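Local coordinates for protein-glutamine gamma-glutamyltransferase 2 (Pagrus major, PDB 1G0D) that catalyses the cross-linking of protein-bound glutamine to lysine and other primary amines, probably in a calcium-dependent manner, at residues W167-S172 with H479-F484; T486-I491 with I580-P585; A245-T250 with V553-L558. One frame throughout, in Å; residues are numbered along the deposited sequence.

Contact 1 (W167-S172 with H479-F484); sequences WDYIRS and HAQPVF
Tyr-169 lays its ring against the side chains of Gln-481 and His-479. Tyr-169 begins strand 169-176 of the two-stranded hairpin on the catalytic core. Its partners lie where strand 473-479 leads into the loop before strand 488-496, in the first C-terminal beta-barrel. The contact thus joins two domains at the surface, in the four-domain plan of transglutaminases. His-479 and Gln-481 belong to a probable GTP-binding stretch, inferred by similarity. Tyr-169 also touches Pro-581, so it packs against residues from both segments of the probable GTP site.

The tyrosine ring reaches out from the strand because CG is anti to the backbone N (chi1 -174°). Gln-481 comes over one face of this ring. Its CG makes a CH-pi contact, 4.0 Å from the centroid of the Tyr-169 ring and 27° off the normal. Beyond CG the glutamine chain is extended and stays above the same face, displaced toward the rim, with NE2 on the CE1 side. The amide is turned almost at right angles to the phenol plane. Its NE2 comes within 3.5 Å of Tyr-169 CE1.

His-479 meets the tyrosine rim to rim, and neither ring covers the face of the other. Their centroids are 5.8 Å apart. Tyr-169 CD2 lies in the plane of the imidazole, at its edge, 3.7 Å from His-479 NE2. No hydrogen bond crosses between the two segments, so the contact is one of van der Waals and CH-pi type. Ile-580 also touches His-479. At the phenol end, Tyr-169 OH rests 3.6 Å from Gln-481 CB.

Contact 2 (T486-I491 with I580-P585); sequences TDFDVI and IPLSTP
Ile-580 pushes its CD1 methyl against Val-490, and Leu-582 sets its branched end against the ring of Phe-488. These four side chains form part of the apolar filling of the first C-terminal beta-barrel of the transglutaminase fold. Phe-488 and Val-490 are two apart on one strand, so both project to the same side. Ile-580 and Leu-582 alternate with Pro-581 and face them.

The sharpest bump is Ile-580 CD1. It meets Val-490 CG2 tip to tip at 3.4 Å, a tight fit. CG1 of the isoleucine is anti to the carbonyl carbon (chi1 -49°) and the chain is then fully extended, which carries the methyl across to the other strand. Val-490 CG2 also sits in the plane of the Phe-488 ring, at its edge. Together with the CE2 side of the ring it borders a shallow notch. Ile-580 CD1 points into it, close to the valine and more loosely, at 4.4 Å, to Phe-488 CE2.

The CE1 corner of the phenyl ring faces the fork of Leu-582, almost equally far from CG and both methyls, while Phe-488 CZ touches Leu-582 CD1 at 3.8 Å. The two side chains pass each other at a slant.

Pro-482 touches both Phe-488 and Leu-582. Strand 488-496 runs between strands 473-479 and 536-544. Strand 573-581 belongs to a facing sheet beside strand 558-566, whose Ile-559 touches Phe-488 and Leu-582 and whose Val-561 touches Ile-580.

Contact 3 (A245-T250 with V553-L558); sequences APYRWT and VSEHHL
Tyr-247 turns one face of its ring to Glu-555 and its CB to His-556. The contact is loop against loop. Segment 245-250 precedes helix 253-261 of the catalytic core, and segment 553-558 holds a type I beta turn of the first C-terminal barrel, from Ser-554 to His-557. The turn is closed by His-557 N to Ser-554 O, 2.7 Å.

Glu-555 CB lies over the Tyr-247 ring in a CH-pi contact, 3.8 Å from the centroid and 23° off the normal. Its CG follows, 3.5 Å from Tyr-247 CD1. The opposite face of the ring is covered by CG of Arg-248, towards the rim. The glutamate chain bends at chi2 (-108°), and its carboxylate plane is tilted 21° from the ring plane. His-556 adds a smaller touch, with CE1 3.9 Å from Tyr-247 CB.

A water bridges the segments. It donates to Glu-555 OE1 at 2.7 Å and takes a weak bond from Tyr-247 N at 3.3 Å. It lies in the plane of the tyrosine ring, at its edge. Glu-555 OE1 is also bonded to Tyr-240 OH. The tyrosine hydroxyl is bonded to Asp-666 OD2 and Lys-671 NZ, which fixes the far end of the ring. Cutting the side chain back with an alanine here would probably open a gap beside the Glu-555 methylenes and leave Asp-666 and Lys-671 without their shared hydroxyl.

The nearest side-chain atoms of His-556 and Tyr-515, a residue important for catalysis, are about 4 Å apart. Around the loops stand helix 253-261, which Trp-249 touches, strand 502-513 on the side of Val-553 and Leu-558, and strand 619-624 against Arg-248.

In the fold
Contact 1 is a surface contact, while contacts 2 and 3 are buried. Contact 2 lies within one barrel. Contacts 1 and 3 join the catalytic core to that barrel. Contact 2 is wholly apolar, contact 1 mixes rings with a glutamine, and contact 3 adds a bridging water and hydrogen-bonded polar ends. Contacts 1 and 2 are neighbours, with centres about 8 Å apart. Segments 479-484 and 580-585 probably share backbone hydrogen bonds, Phe-484 N to Ser-583 O and Ser-583 N to Pro-482 O. Residues of both belong to the probable GTP site. Contact 3 joins them through His-557, whose O probably accepts from Leu-582 N and whose ring meets Phe-484.

Contact 1 (W167-S172 with H479-F484)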
loop_
_atom_site.group_PDB
_atom_site.type_symbol
_atom_site.label_atom_id
_atom_site.label_comp_id
_atom_site.label_asym_id
_atom_site.label_seq_id
_atom_site.Cartn_x
_atom_site.Cartn_y
_atom_site.Cartn_z
ATOM N N TRP A 167 7.149 -14.056 -7.760
ATOM C CA TRP A 167 8.460 -13.444 -7.996
ATOM C C TRP A 167 9.086 -13.713 -9.333
ATOM O O TRP A 167 9.970 -12.964 -9.751
ATOM C CB TRP A 167 9.451 -13.864 -6.939
ATOM C CG TRP A 167 9.642 -15.302 -6.969
ATOM C CD1 TRP A 167 9.008 -16.216 -6.203
ATOM C CD2 TRP A 167 10.487 -16.028 -7.847
ATOM N NE1 TRP A 167 9.405 -17.480 -6.544
ATOM C CE2 TRP A 167 10.316 -17.390 -7.555
ATOM C CE3 TRP A 167 11.375 -15.662 -8.850
ATOM C CZ2 TRP A 167 10.999 -18.383 -8.227
ATOM C CZ3 TRP A 167 12.053 -16.649 -9.521
ATOM C CH2 TRP A 167 11.866 -17.992 -9.211
ATOM N N ASP A 168 8.667 -14.793 -9.987
ATOM C CA ASP A 168 9.204 -15.146 -11.303
ATOM C C ASP A 168 8.233 -14.706 -12.383
ATOM O O ASP A 168 8.513 -14.823 -13.562
ATOM C CB ASP A 168 9.435 -16.663 -11.411
ATOM C CG ASP A 168 8.233 -17.482 -10.938
ATOM O OD1 ASP A 168 7.351 -16.936 -10.237
ATOM O OD2 ASP A 168 8.165 -18.688 -11.261
ATOM N N TYR A 169 7.095 -14.175 -11.976
ATOM C CA TYR A 169 6.080 -13.766 -12.923
ATOM C C TYR A 169 5.298 -12.620 -12.261
ATOM O O TYR A 169 4.165 -12.790 -11.798
ATOM C CB TYR A 169 5.220 -15.010 -13.228
ATOM C CG TYR A 169 4.149 -14.912 -14.302
ATOM C CD1 TYR A 169 3.901 -13.724 -14.994
ATOM C CD2 TYR A 169 3.316 -16.002 -14.558
ATOM C CE1 TYR A 169 2.819 -13.624 -15.925
ATOM C CE2 TYR A 169 2.244 -15.920 -15.471
ATOM C CZ TYR A 169 1.994 -14.726 -16.148
ATOM O OH TYR A 169 0.906 -14.647 -17.002
ATOM N N ILE A 170 5.942 -11.448 -12.234
ATOM C CA ILE A 170 5.412 -10.222 -11.631
ATOM C C ILE A 170 4.417 -9.459 -12.487
ATOM O O ILE A 170 4.662 -9.211 -13.654
ATOM C CB ILE A 170 6.558 -9.245 -11.304
ATOM C CG1 ILE A 170 7.545 -9.905 -10.345
ATOM C CG2 ILE A 170 6.011 -7.962 -10.715
ATOM C CD1 ILE A 170 8.665 -9.035 -9.990
ATOM N N ARG A 171 3.297 -9.081 -11.896
ATOM C CA ARG A 171 2.291 -8.314 -12.612
ATOM C C ARG A 171 2.101 -6.970 -11.884
ATOM O O ARG A 171 2.401 -6.836 -10.700
ATOM C CB ARG A 171 0.970 -9.106 -12.683
ATOM C CG ARG A 171 -0.342 -8.285 -12.427
ATOM C CD ARG A 171 -1.578 -9.182 -12.070
ATOM N NE ARG A 171 -2.816 -8.793 -12.765
ATOM C CZ ARG A 171 -4.055 -8.913 -12.258
ATOM N NH1 ARG A 171 -4.251 -9.420 -11.026
ATOM N NH2 ARG A 171 -5.107 -8.523 -12.986
ATOM N N SER A 172 1.620 -5.969 -12.606
ATOM C CA SER A 172 1.409 -4.664 -12.016
ATOM C C SER A 172 -0.030 -4.268 -12.028
ATOM O O SER A 172 -0.745 -4.510 -13.012
ATOM C CB SER A 172 2.126 -3.576 -12.799
ATOM O OG SER A 172 3.313 -4.047 -13.387
ATOM N N HIS A 479 6.371 -23.147 -17.662
ATOM C CA HIS A 479 5.081 -22.977 -18.291
ATOM C C HIS A 479 5.049 -21.798 -19.252
ATOM O O HIS A 479 5.847 -20.868 -19.117
ATOM C CB HIS A 479 4.002 -22.815 -17.218
ATOM C CG HIS A 479 4.046 -21.504 -16.483
ATOM N ND1 HIS A 479 4.131 -21.429 -15.109
ATOM C CD2 HIS A 479 3.944 -20.225 -16.917
ATOM C CE1 HIS A 479 4.080 -20.167 -14.730
ATOM N NE2 HIS A 479 3.967 -19.415 -15.809
ATOM N N ALA A 480 4.107 -21.830 -20.198
ATOM C CA ALA A 480 3.948 -20.765 -21.208
ATOM C C ALA A 480 2.996 -19.634 -20.817
ATOM O O ALA A 480 2.393 -19.022 -21.702
ATOM C CB ALA A 480 3.462 -21.367 -22.529
ATOM N N GLN A 481 2.868 -19.360 -19.518
ATOM C CA GLN A 481 1.968 -18.323 -19.002
ATOM C C GLN A 481 0.574 -18.486 -19.578
ATOM O O GLN A 481 0.158 -17.703 -20.423
ATOM C CB GLN A 481 2.482 -16.939 -19.355
ATOM C CG GLN A 481 3.800 -16.625 -18.732
ATOM C CD GLN A 481 4.498 -15.505 -19.451
ATOM O OE1 GLN A 481 5.305 -15.741 -20.362
ATOM N NE2 GLN A 481 4.191 -14.266 -19.054
ATOM N N PRO A 482 -0.183 -19.485 -19.090
ATOM C CA PRO A 482 -1.547 -19.766 -19.564
ATOM C C PRO A 482 -2.562 -18.698 -19.291
ATOM O O PRO A 482 -2.428 -17.945 -18.321
ATOM C CB PRO A 482 -1.920 -21.028 -18.815
ATOM C CG PRO A 482 -1.135 -20.913 -17.544
ATOM C CD PRO A 482 0.198 -20.407 -18.004
ATOM N N VAL A 483 -3.589 -18.649 -20.138
ATOM C CA VAL A 483 -4.676 -17.711 -19.947
ATOM C C VAL A 483 -5.853 -18.425 -19.292
ATOM O O VAL A 483 -6.208 -19.506 -19.710
ATOM C CB VAL A 483 -5.169 -17.175 -21.277
ATOM C CG1 VAL A 483 -6.354 -16.204 -21.047
ATOM C CG2 VAL A 483 -4.026 -16.509 -21.995
ATOM N N PHE A 484 -6.454 -17.838 -18.268
ATOM C CA PHE A 484 -7.600 -18.466 -17.627
ATOM C C PHE A 484 -8.613 -18.822 -18.704
ATOM O O PHE A 484 -8.893 -18.002 -19.591
ATOM C CB PHE A 484 -8.261 -17.517 -16.634
ATOM C CG PHE A 484 -9.416 -18.126 -15.913
ATOM C CD1 PHE A 484 -9.235 -19.270 -15.148
ATOM C CD2 PHE A 484 -10.694 -17.576 -16.011
ATOM C CE1 PHE A 484 -10.317 -19.860 -14.480
ATOM C CE2 PHE A 484 -11.783 -18.161 -15.348
ATOM C CZ PHE A 484 -11.590 -19.307 -14.583
#

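Contact 2 (T486-I491 with I580-P585)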
loop_
_atom_site.group_PDB
_atom_site.type_symbol
_atom_site.label_atom_id
_atom_site.label_comp_id
_atom_site.label_asym_id
_atom_site.label_seq_id
_atom_site.Cartn_x
_atom_site.Cartn_y
_atom_site.Cartn_z
ATOM N N THR A 486 -8.218 -21.794 -20.465
ATOM C CA THR A 486 -7.591 -22.829 -21.277
ATOM C C THR A 486 -6.946 -24.027 -20.557
ATOM O O THR A 486 -6.588 -23.949 -19.371
ATOM C CB THR A 486 -6.520 -22.186 -22.231
ATOM O OG1 THR A 486 -5.307 -21.952 -21.517
ATOM C CG2 THR A 486 -7.005 -20.850 -22.779
ATOM N N ASP A 487 -6.825 -25.146 -21.278
ATOM C CA ASP A 487 -6.171 -26.325 -20.730
ATOM C C ASP A 487 -4.745 -26.128 -21.177
ATOM O O ASP A 487 -4.518 -25.664 -22.282
ATOM C CB ASP A 487 -6.642 -27.623 -21.374
ATOM C CG ASP A 487 -8.120 -27.676 -21.628
ATOM O OD1 ASP A 487 -8.929 -27.234 -20.778
ATOM O OD2 ASP A 487 -8.461 -28.205 -22.706
ATOM N N PHE A 488 -3.767 -26.510 -20.373
ATOM C CA PHE A 488 -2.390 -26.286 -20.804
ATOM C C PHE A 488 -1.442 -27.305 -20.243
ATOM O O PHE A 488 -1.795 -28.089 -19.386
ATOM C CB PHE A 488 -1.930 -24.892 -20.342
ATOM C CG PHE A 488 -2.125 -24.652 -18.853
ATOM C CD1 PHE A 488 -3.320 -24.107 -18.367
ATOM C CD2 PHE A 488 -1.136 -25.016 -17.937
ATOM C CE1 PHE A 488 -3.528 -23.942 -16.984
ATOM C CE2 PHE A 488 -1.342 -24.855 -16.565
ATOM C CZ PHE A 488 -2.535 -24.319 -16.089
ATOM N N ASP A 489 -0.212 -27.263 -20.710
ATOM C CA ASP A 489 0.777 -28.185 -20.214
ATOM C C ASP A 489 1.789 -27.411 -19.403
ATOM O O ASP A 489 2.027 -26.223 -19.663
ATOM C CB ASP A 489 1.519 -28.873 -21.355
ATOM C CG ASP A 489 0.591 -29.448 -22.400
ATOM O OD1 ASP A 489 1.031 -29.552 -23.566
ATOM O OD2 ASP A 489 -0.565 -29.795 -22.067
ATOM N N VAL A 490 2.360 -28.091 -18.411
ATOM C CA VAL A 490 3.404 -27.552 -17.546
ATOM C C VAL A 490 4.500 -28.607 -17.592
ATOM O O VAL A 490 4.247 -29.760 -17.273
ATOM C CB VAL A 490 2.945 -27.454 -16.054
ATOM C CG1 VAL A 490 4.120 -27.097 -15.193
ATOM C CG2 VAL A 490 1.841 -26.424 -15.896
ATOM N N ILE A 491 5.711 -28.247 -17.988
ATOM C CA ILE A 491 6.763 -29.250 -17.991
ATOM C C ILE A 491 7.546 -29.259 -16.693
ATOM O O ILE A 491 7.800 -28.209 -16.094
ATOM C CB ILE A 491 7.749 -29.043 -19.127
ATOM C CG1 ILE A 491 7.004 -29.087 -20.434
ATOM C CG2 ILE A 491 8.790 -30.123 -19.128
ATOM C CD1 ILE A 491 6.689 -27.729 -20.870
ATOM N N ILE A 580 1.535 -20.853 -10.648
ATOM C CA ILE A 580 1.147 -20.379 -11.944
ATOM C C ILE A 580 -0.050 -19.459 -11.913
ATOM O O ILE A 580 -1.138 -19.861 -11.547
ATOM C CB ILE A 580 0.841 -21.546 -12.878
ATOM C CG1 ILE A 580 1.978 -22.559 -12.811
ATOM C CG2 ILE A 580 0.691 -21.051 -14.308
ATOM C CD1 ILE A 580 1.837 -23.733 -13.767
ATOM N N PRO A 581 0.156 -18.171 -12.217
ATOM C CA PRO A 581 -0.972 -17.250 -12.237
ATOM C C PRO A 581 -1.604 -17.261 -13.668
ATOM O O PRO A 581 -0.980 -16.842 -14.652
ATOM C CB PRO A 581 -0.331 -15.916 -11.855
ATOM C CG PRO A 581 1.135 -16.085 -12.089
ATOM C CD PRO A 581 1.426 -17.479 -12.476
ATOM N N LEU A 582 -2.823 -17.779 -13.781
ATOM C CA LEU A 582 -3.492 -17.846 -15.076
ATOM C C LEU A 582 -4.057 -16.447 -15.370
ATOM O O LEU A 582 -4.786 -15.892 -14.541
ATOM C CB LEU A 582 -4.612 -18.900 -15.032
ATOM C CG LEU A 582 -4.353 -20.400 -15.255
ATOM C CD1 LEU A 582 -2.997 -20.774 -14.847
ATOM C CD2 LEU A 582 -5.302 -21.196 -14.439
ATOM N N SER A 583 -3.739 -15.895 -16.549
ATOM C CA SER A 583 -4.157 -14.532 -16.928
ATOM C C SER A 583 -5.601 -14.268 -17.299
ATOM O O SER A 583 -6.292 -15.160 -17.753
ATOM C CB SER A 583 -3.277 -13.990 -18.076
ATOM O OG SER A 583 -2.920 -14.952 -19.055
ATOM N N THR A 584 -6.053 -13.028 -17.100
ATOM C CA THR A 584 -7.405 -12.626 -17.484
ATOM C C THR A 584 -7.208 -11.674 -18.669
ATOM O O THR A 584 -6.132 -11.094 -18.838
ATOM C CB THR A 584 -8.161 -11.910 -16.359
ATOM O OG1 THR A 584 -7.276 -11.011 -15.685
ATOM C CG2 THR A 584 -8.716 -12.927 -15.357
ATOM N N PRO A 585 -8.231 -11.502 -19.513
ATOM C CA PRO A 585 -7.973 -10.592 -20.632
ATOM C C PRO A 585 -7.697 -9.190 -20.142
ATOM O O PRO A 585 -8.131 -8.828 -19.050
ATOM C CB PRO A 585 -9.243 -10.679 -21.481
ATOM C CG PRO A 585 -10.318 -11.194 -20.547
ATOM C CD PRO A 585 -9.607 -12.034 -19.515
#

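Contact 3 (A245-T250 with V553-L558)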
loop_
_atom_site.group_PDB
_atom_site.type_symbol
_atom_site.label_atom_id
_atom_site.label_comp_id
_atom_site.label_asym_id
_atom_site.label_seq_id
_atom_site.Cartn_x
_atom_site.Cartn_y
_atom_site.Cartn_z
ATOM N N ALA A 245 -15.228 -7.581 -2.890
ATOM C CA ALA A 245 -14.055 -8.419 -2.809
ATOM C C ALA A 245 -12.826 -7.527 -2.954
ATOM O O ALA A 245 -12.816 -6.589 -3.765
ATOM C CB ALA A 245 -14.080 -9.440 -3.910
ATOM N N PRO A 246 -11.771 -7.804 -2.166
ATOM C CA PRO A 246 -10.531 -7.026 -2.213
ATOM C C PRO A 246 -9.928 -6.812 -3.601
ATOM O O PRO A 246 -9.415 -5.740 -3.899
ATOM C CB PRO A 246 -9.595 -7.811 -1.303
ATOM C CG PRO A 246 -10.493 -8.419 -0.322
ATOM C CD PRO A 246 -11.697 -8.847 -1.128
ATOM N N TYR A 247 -9.991 -7.823 -4.451
ATOM C CA TYR A 247 -9.398 -7.718 -5.781
ATOM C C TYR A 247 -10.161 -6.775 -6.732
ATOM O O TYR A 247 -9.738 -6.543 -7.872
ATOM C CB TYR A 247 -9.276 -9.120 -6.386
ATOM C CG TYR A 247 -10.585 -9.628 -6.891
ATOM C CD1 TYR A 247 -11.428 -10.362 -6.066
ATOM C CD2 TYR A 247 -11.028 -9.308 -8.175
ATOM C CE1 TYR A 247 -12.695 -10.762 -6.497
ATOM C CE2 TYR A 247 -12.288 -9.697 -8.619
ATOM C CZ TYR A 247 -13.125 -10.424 -7.772
ATOM O OH TYR A 247 -14.384 -10.802 -8.203
ATOM N N ARG A 248 -11.269 -6.219 -6.243
ATOM C CA ARG A 248 -12.107 -5.317 -7.025
ATOM C C ARG A 248 -11.628 -3.867 -7.045
ATOM O O ARG A 248 -11.758 -3.182 -8.038
ATOM C CB ARG A 248 -13.546 -5.307 -6.463
ATOM C CG ARG A 248 -14.450 -6.464 -6.881
ATOM C CD ARG A 248 -15.130 -6.205 -8.200
ATOM N NE ARG A 248 -16.580 -6.072 -8.081
ATOM C CZ ARG A 248 -17.304 -5.278 -8.866
ATOM N NH1 ARG A 248 -18.610 -5.212 -8.698
ATOM N NH2 ARG A 248 -16.718 -4.527 -9.810
ATOM N N TRP A 249 -11.107 -3.383 -5.933
ATOM C CA TRP A 249 -10.722 -1.996 -5.870
ATOM C C TRP A 249 -9.578 -1.560 -6.750
ATOM O O TRP A 249 -8.557 -2.235 -6.851
ATOM C CB TRP A 249 -10.399 -1.604 -4.438
ATOM C CG TRP A 249 -11.321 -2.137 -3.365
ATOM C CD1 TRP A 249 -11.021 -3.134 -2.492
ATOM C CD2 TRP A 249 -12.563 -1.569 -2.905
ATOM N NE1 TRP A 249 -11.974 -3.219 -1.518
ATOM C CE2 TRP A 249 -12.939 -2.276 -1.734
ATOM C CE3 TRP A 249 -13.393 -0.533 -3.358
ATOM C CZ2 TRP A 249 -14.112 -1.983 -0.995
ATOM C CZ3 TRP A 249 -14.563 -0.236 -2.620
ATOM C CH2 TRP A 249 -14.903 -0.965 -1.448
ATOM N N THR A 250 -9.752 -0.397 -7.375
ATOM C CA THR A 250 -8.711 0.182 -8.224
ATOM C C THR A 250 -8.159 1.463 -7.597
ATOM O O THR A 250 -7.326 2.141 -8.191
ATOM C CB THR A 250 -9.247 0.509 -9.611
ATOM O OG1 THR A 250 -10.603 0.978 -9.524
ATOM C CG2 THR A 250 -9.204 -0.735 -10.451
ATOM N N VAL A 553 -9.797 -23.179 -8.289
ATOM C CA VAL A 553 -9.122 -21.906 -8.387
ATOM C C VAL A 553 -10.023 -20.758 -7.910
ATOM O O VAL A 553 -11.237 -20.897 -7.931
ATOM C CB VAL A 553 -8.638 -21.777 -9.843
ATOM C CG1 VAL A 553 -9.147 -20.558 -10.496
ATOM C CG2 VAL A 553 -7.159 -21.893 -9.871
ATOM N N SER A 554 -9.408 -19.660 -7.443
ATOM C CA SER A 554 -10.075 -18.435 -6.909
ATOM C C SER A 554 -9.964 -17.225 -7.862
ATOM O O SER A 554 -9.507 -17.347 -9.003
ATOM C CB SER A 554 -9.407 -18.018 -5.590
ATOM O OG SER A 554 -10.244 -18.214 -4.478
ATOM N N GLU A 555 -10.329 -16.043 -7.353
ATOM C CA GLU A 555 -10.289 -14.802 -8.126
ATOM C C GLU A 555 -8.916 -14.504 -8.719
ATOM O O GLU A 555 -8.818 -13.787 -9.714
ATOM C CB GLU A 555 -10.695 -13.639 -7.245
ATOM C CG GLU A 555 -9.729 -13.431 -6.109
ATOM C CD GLU A 555 -10.298 -13.839 -4.768
ATOM O OE1 GLU A 555 -9.677 -13.472 -3.745
ATOM O OE2 GLU A 555 -11.357 -14.519 -4.736
ATOM N N HIS A 556 -7.859 -15.040 -8.112
ATOM C CA HIS A 556 -6.516 -14.798 -8.625
ATOM C C HIS A 556 -6.105 -15.888 -9.603
ATOM O O HIS A 556 -5.051 -15.806 -10.212
ATOM C CB HIS A 556 -5.478 -14.679 -7.480
ATOM C CG HIS A 556 -5.447 -13.325 -6.805
ATOM N ND1 HIS A 556 -6.266 -12.279 -7.173
ATOM C CD2 HIS A 556 -4.721 -12.873 -5.753
ATOM C CE1 HIS A 556 -6.051 -11.241 -6.380
ATOM N NE2 HIS A 556 -5.119 -11.577 -5.509
ATOM N N HIS A 557 -6.923 -16.918 -9.755
ATOM C CA HIS A 557 -6.595 -17.983 -10.712
ATOM C C HIS A 557 -5.174 -18.558 -10.571
ATOM O O HIS A 557 -4.415 -18.610 -11.551
ATOM C CB HIS A 557 -6.778 -17.464 -12.152
ATOM C CG HIS A 557 -7.897 -16.482 -12.305
ATOM N ND1 HIS A 557 -9.175 -16.860 -12.653
ATOM C CD2 HIS A 557 -7.943 -15.145 -12.113
ATOM C CE1 HIS A 557 -9.961 -15.800 -12.667
ATOM N NE2 HIS A 557 -9.236 -14.745 -12.343
ATOM N N LEU A 558 -4.833 -19.024 -9.366
ATOM C CA LEU A 558 -3.505 -19.576 -9.081
ATOM C C LEU A 558 -3.395 -21.107 -8.921
ATOM O O LEU A 558 -4.203 -21.752 -8.246
ATOM C CB LEU A 558 -2.971 -18.939 -7.810
ATOM C CG LEU A 558 -2.466 -17.511 -7.804
ATOM C CD1 LEU A 558 -2.519 -17.048 -6.351
ATOM C CD2 LEU A 558 -1.031 -17.420 -8.394
HETATM O O HOH W 1 -9.491 -10.809 -3.132
#